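Local coordinates for protein transport protein HOFQ (Aggregatibacter actinomycetemcomitans, PDB 2Y3M) that probably takes part in DNA uptake during natural competence, as the DNA-binding extra-membranous part of an outer-membrane secretin, at residues Ser128-Phe140 with Leu148-Lys160. Sequence-based numbering, arbitrary orientation.
Sequences SGSLLSPNGSITF and LIQDEPRSVRNIK
Ser137-Phe140 and Leu148-Asp151 run antiparallel (172° between the short axes) as arms of a hairpin, with Ser137 facing Gln150 and Thr139 facing Leu148 in hydrogen-bonded pairs. Ser137 N gives to Gln150 O at 2.9 Å and Leu148 N to Thr139 O at 2.8 Å, each bond having its return partner. Between these pairs sits the non-hydrogen-bonded Ile138-Ile149, whose side chains turn to the face that the helices cover; Met121 of helix 117-125 lies on Ile138. On the other face Thr139 and Leu148 point the same way, side by side, and CG2 of Thr139 presses closely on CB of Leu148.

At the end of strand 148-151 the carboxylate of Asp151 accepts four bonds. Its OD2 accepts Ser133 N through the syn lone pair (3.0 Å) and also takes the hydroxyl of Ser155 from above the carboxylate plane, OG to OD2 2.7 Å. OD1 receives the hydroxyl of Ser133 (OG to OD1 a doubtfully short 2.5 Å) and, again from out of plane, the backbone N of Glu152, the N-cap residue. With chi1 at 82°, Ser133 OG sits between its backbone N and carbonyl carbon, turned to Asp151 OD1. A water donates to both Leu131 O and Ser155 OG. CD2 of Leu132 forms a close triangle of methyls with CD1 of Ile149 (3.8 Å) and CD1 of Ile159 (3.5 Å), while Leu131 CD1 lies against Ile159 CG1.

A type I turn, Ser133 to Gly136, leads into a beta hairpin followed directly by a helix packed on its sheet, consistent with the type I KH-like fold reported for HofQ.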
loop_
_atom_site.group_PDB
_atom_site.type_symbol
_atom_site.label_atom_id
_atom_site.label_comp_id
_atom_site.label_asym_id
_atom_site.label_seq_id
_atom_site.Cartn_x
_atom_site.Cartn_y
_atom_site.Cartn_z
ATOM N N SER B 128 -33.406 -5.150 14.770
ATOM C CA SER B 128 -32.906 -5.288 16.133
ATOM C C SER B 128 -32.928 -6.743 16.618
ATOM O O SER B 128 -33.596 -7.596 16.030
ATOM C CB SER B 128 -33.706 -4.397 17.081
ATOM O OG SER B 128 -35.065 -4.793 17.136
ATOM N N GLY B 129 -32.190 -7.015 17.690
ATOM C CA GLY B 129 -32.123 -8.349 18.271
ATOM C C GLY B 129 -30.999 -9.173 17.678
ATOM O O GLY B 129 -30.641 -9.007 16.506
ATOM N N SER B 130 -30.441 -10.064 18.492
ATOM C CA SER B 130 -29.380 -10.950 18.036
ATOM C C SER B 130 -29.934 -12.070 17.157
ATOM O O SER B 130 -30.995 -12.630 17.435
ATOM C CB SER B 130 -28.583 -11.517 19.216
ATOM O OG SER B 130 -29.435 -12.081 20.199
ATOM N N LEU B 131 -29.206 -12.356 16.081
ATOM C CA LEU B 131 -29.506 -13.450 15.170
ATOM C C LEU B 131 -29.187 -14.804 15.805
ATOM O O LEU B 131 -29.987 -15.730 15.725
ATOM C CB LEU B 131 -28.697 -13.271 13.882
ATOM C CG LEU B 131 -28.626 -14.399 12.851
ATOM C CD1 LEU B 131 -29.926 -14.491 12.055
ATOM C CD2 LEU B 131 -27.430 -14.166 11.919
ATOM N N LEU B 132 -28.014 -14.897 16.431
ATOM C CA LEU B 132 -27.521 -16.119 17.071
ATOM C C LEU B 132 -27.551 -16.000 18.589
ATOM O O LEU B 132 -27.639 -14.900 19.128
ATOM C CB LEU B 132 -26.073 -16.391 16.634
ATOM C CG LEU B 132 -25.690 -16.346 15.148
ATOM C CD1 LEU B 132 -24.197 -16.195 14.990
ATOM C CD2 LEU B 132 -26.165 -17.576 14.406
ATOM N N SER B 133 -27.475 -17.140 19.274
ATOM C CA SER B 133 -27.240 -17.166 20.719
ATOM C C SER B 133 -25.807 -16.702 20.998
ATOM O O SER B 133 -24.964 -16.747 20.101
ATOM C CB SER B 133 -27.427 -18.584 21.268
ATOM O OG SER B 133 -26.259 -19.364 21.062
ATOM N N PRO B 134 -25.516 -16.287 22.249
ATOM C CA PRO B 134 -24.163 -15.816 22.590
ATOM C C PRO B 134 -23.054 -16.823 22.255
ATOM O O PRO B 134 -21.910 -16.426 22.056
ATOM C CB PRO B 134 -24.236 -15.594 24.108
ATOM C CG PRO B 134 -25.699 -15.443 24.413
ATOM C CD PRO B 134 -26.408 -16.310 23.426
ATOM N N ASN B 135 -23.398 -18.107 22.184
ATOM C CA ASN B 135 -22.445 -19.156 21.816
ATOM C C ASN B 135 -22.381 -19.424 20.316
ATOM O O ASN B 135 -21.636 -20.298 19.863
ATOM C CB ASN B 135 -22.769 -20.449 22.560
ATOM C CG ASN B 135 -22.522 -20.336 24.047
ATOM O OD1 ASN B 135 -21.385 -20.430 24.509
ATOM N ND2 ASN B 135 -23.587 -20.136 24.807
ATOM N N GLY B 136 -23.164 -18.665 19.554
ATOM C CA GLY B 136 -23.217 -18.794 18.106
ATOM C C GLY B 136 -22.178 -17.984 17.357
ATOM O O GLY B 136 -21.751 -16.910 17.801
ATOM N N SER B 137 -21.764 -18.515 16.213
ATOM C CA SER B 137 -20.864 -17.812 15.320
ATOM C C SER B 137 -21.177 -18.182 13.882
ATOM O O SER B 137 -21.704 -19.260 13.606
ATOM C CB SER B 137 -19.399 -18.128 15.644
ATOM O OG SER B 137 -19.114 -19.497 15.428
ATOM N N ILE B 138 -20.861 -17.261 12.979
ATOM C CA ILE B 138 -20.907 -17.520 11.552
ATOM C C ILE B 138 -19.594 -17.083 10.929
ATOM O O ILE B 138 -19.032 -16.051 11.297
ATOM C CB ILE B 138 -22.101 -16.825 10.864
ATOM C CG1 ILE B 138 -23.414 -17.531 11.246
ATOM C CG2 ILE B 138 -21.921 -16.821 9.343
ATOM C CD1 ILE B 138 -24.692 -16.825 10.775
ATOM N N THR B 139 -19.087 -17.904 10.018
ATOM C CA THR B 139 -17.950 -17.524 9.205
ATOM C C THR B 139 -18.370 -17.675 7.742
ATOM O O THR B 139 -18.956 -18.690 7.352
ATOM C CB THR B 139 -16.667 -18.327 9.580
ATOM O OG1 THR B 139 -15.591 -17.965 8.713
ATOM C CG2 THR B 139 -16.883 -19.809 9.467
ATOM N N PHE B 140 -18.110 -16.643 6.945
ATOM C CA PHE B 140 -18.592 -16.610 5.564
ATOM C C PHE B 140 -17.614 -15.939 4.614
ATOM O O PHE B 140 -16.692 -15.249 5.046
ATOM C CB PHE B 140 -19.966 -15.934 5.480
ATOM C CG PHE B 140 -19.964 -14.477 5.872
ATOM C CD1 PHE B 140 -19.971 -14.097 7.220
ATOM C CD2 PHE B 140 -19.984 -13.482 4.892
ATOM C CE1 PHE B 140 -19.994 -12.755 7.589
ATOM C CE2 PHE B 140 -19.999 -12.129 5.244
ATOM C CZ PHE B 140 -20.004 -11.760 6.598
ATOM N N LEU B 148 -20.783 -20.735 7.005
ATOM C CA LEU B 148 -20.570 -21.773 8.007
ATOM C C LEU B 148 -21.153 -21.277 9.327
ATOM O O LEU B 148 -20.737 -20.237 9.843
ATOM C CB LEU B 148 -19.073 -22.070 8.149
ATOM C CG LEU B 148 -18.569 -23.301 8.921
ATOM C CD1 LEU B 148 -17.080 -23.540 8.650
ATOM C CD2 LEU B 148 -18.816 -23.214 10.429
ATOM N N ILE B 149 -22.116 -22.019 9.868
ATOM C CA ILE B 149 -22.774 -21.628 11.110
ATOM C C ILE B 149 -22.558 -22.622 12.254
ATOM O O ILE B 149 -22.625 -23.836 12.060
ATOM C CB ILE B 149 -24.294 -21.335 10.897
ATOM C CG1 ILE B 149 -24.979 -21.039 12.241
ATOM C CG2 ILE B 149 -24.970 -22.466 10.126
ATOM C CD1 ILE B 149 -26.401 -20.562 12.130
ATOM N N GLN B 150 -22.285 -22.091 13.442
ATOM C CA GLN B 150 -22.174 -22.912 14.643
ATOM C C GLN B 150 -22.996 -22.317 15.780
ATOM O O GLN B 150 -22.730 -21.200 16.229
ATOM C CB GLN B 150 -20.715 -23.072 15.077
ATOM C CG GLN B 150 -20.555 -23.958 16.308
ATOM C CD GLN B 150 -19.117 -24.114 16.767
ATOM O OE1 GLN B 150 -18.394 -23.135 16.960
ATOM N NE2 GLN B 150 -18.701 -25.353 16.965
ATOM N N ASP B 151 -23.988 -23.071 16.242
ATOM C CA ASP B 151 -24.851 -22.627 17.332
ATOM C C ASP B 151 -25.626 -23.802 17.927
ATOM O O ASP B 151 -25.493 -24.937 17.463
ATOM C CB ASP B 151 -25.820 -21.543 16.836
ATOM C CG ASP B 151 -26.228 -20.577 17.932
ATOM O OD1 ASP B 151 -25.891 -20.831 19.108
ATOM O OD2 ASP B 151 -26.875 -19.553 17.621
ATOM N N GLU B 152 -26.427 -23.526 18.955
ATOM C CA GLU B 152 -27.389 -24.495 19.484
ATOM C C GLU B 152 -28.219 -25.076 18.331
ATOM O O GLU B 152 -28.468 -24.384 17.348
ATOM C CB GLU B 152 -28.308 -23.830 20.509
ATOM C CG GLU B 152 -27.602 -23.146 21.675
ATOM C CD GLU B 152 -28.548 -22.278 22.503
ATOM O OE1 GLU B 152 -29.752 -22.193 22.166
ATOM O OE2 GLU B 152 -28.087 -21.675 23.496
ATOM N N PRO B 153 -28.633 -26.353 18.436
ATOM C CA PRO B 153 -29.225 -27.028 17.273
ATOM C C PRO B 153 -30.454 -26.348 16.645
ATOM O O PRO B 153 -30.562 -26.287 15.418
ATOM C CB PRO B 153 -29.565 -28.434 17.800
ATOM C CG PRO B 153 -29.386 -28.371 19.281
ATOM C CD PRO B 153 -28.396 -27.292 19.545
ATOM N N ARG B 154 -31.368 -25.842 17.465
ATOM C CA ARG B 154 -32.568 -25.181 16.939
ATOM C C ARG B 154 -32.216 -23.896 16.176
ATOM O O ARG B 154 -32.812 -23.601 15.130
ATOM C CB ARG B 154 -33.573 -24.913 18.059
ATOM C CG ARG B 154 -34.904 -24.352 17.585
ATOM C CD ARG B 154 -36.017 -24.592 18.602
ATOM N NE ARG B 154 -35.528 -24.485 19.975
ATOM C CZ ARG B 154 -35.305 -23.340 20.617
ATOM N NH1 ARG B 154 -35.538 -22.174 20.025
ATOM N NH2 ARG B 154 -34.846 -23.368 21.859
ATOM N N SER B 155 -31.236 -23.157 16.698
ATOM C CA SER B 155 -30.706 -21.972 16.033
ATOM C C SER B 155 -30.143 -22.300 14.644
ATOM O O SER B 155 -30.515 -21.658 13.659
ATOM C CB SER B 155 -29.644 -21.311 16.904
ATOM O OG SER B 155 -29.169 -20.120 16.304
ATOM N N VAL B 156 -29.268 -23.305 14.561
ATOM C CA VAL B 156 -28.708 -23.723 13.276
ATOM C C VAL B 156 -29.835 -24.046 12.293
ATOM O O VAL B 156 -29.831 -23.564 11.157
ATOM C CB VAL B 156 -27.734 -24.936 13.413
ATOM C CG1 VAL B 156 -27.357 -25.505 12.038
ATOM C CG2 VAL B 156 -26.481 -24.541 14.189
ATOM N N ARG B 157 -30.797 -24.846 12.754
ATOM C CA ARG B 157 -31.936 -25.307 11.959
ATOM C C ARG B 157 -32.718 -24.171 11.287
ATOM O O ARG B 157 -32.921 -24.183 10.074
ATOM C CB ARG B 157 -32.882 -26.141 12.839
ATOM C CG ARG B 157 -34.112 -26.648 12.119
ATOM C CD ARG B 157 -35.209 -27.057 13.093
ATOM N NE ARG B 157 -36.375 -27.630 12.413
ATOM C CZ ARG B 157 -37.434 -26.931 12.005
ATOM N NH1 ARG B 157 -37.489 -25.618 12.200
ATOM N NH2 ARG B 157 -38.445 -27.549 11.400
ATOM N N ASN B 158 -33.161 -23.202 12.084
ATOM C CA ASN B 158 -33.992 -22.112 11.590
ATOM C C ASN B 158 -33.249 -21.087 10.727
ATOM O O ASN B 158 -33.833 -20.498 9.818
ATOM C CB ASN B 158 -34.698 -21.421 12.751
ATOM C CG ASN B 158 -35.625 -22.354 13.500
ATOM O OD1 ASN B 158 -36.165 -23.310 12.929
ATOM N ND2 ASN B 158 -35.817 -22.084 14.789
ATOM N N ILE B 159 -31.970 -20.878 11.018
ATOM C CA ILE B 159 -31.170 -19.944 10.234
ATOM C C ILE B 159 -30.817 -20.573 8.895
ATOM O O ILE B 159 -30.850 -19.902 7.863
ATOM C CB ILE B 159 -29.928 -19.474 11.000
ATOM C CG1 ILE B 159 -30.359 -18.603 12.177
ATOM C CG2 ILE B 159 -28.984 -18.688 10.086
ATOM C CD1 ILE B 159 -29.334 -18.509 13.257
ATOM N N LYS B 160 -30.517 -21.868 8.916
ATOM C CA LYS B 160 -30.330 -22.643 7.696
ATOM C C LYS B 160 -31.585 -22.540 6.824
ATOM O O LYS B 160 -31.495 -22.376 5.609
ATOM C CB LYS B 160 -30.005 -24.102 8.042
ATOM C CG LYS B 160 -29.651 -24.987 6.865
ATOM C CD LYS B 160 -29.106 -26.332 7.331
ATOM C CE LYS B 160 -29.163 -27.349 6.207
ATOM N NZ LYS B 160 -28.440 -28.599 6.549
HETATM O O HOH W 1 -30.556 -18.046 16.614
#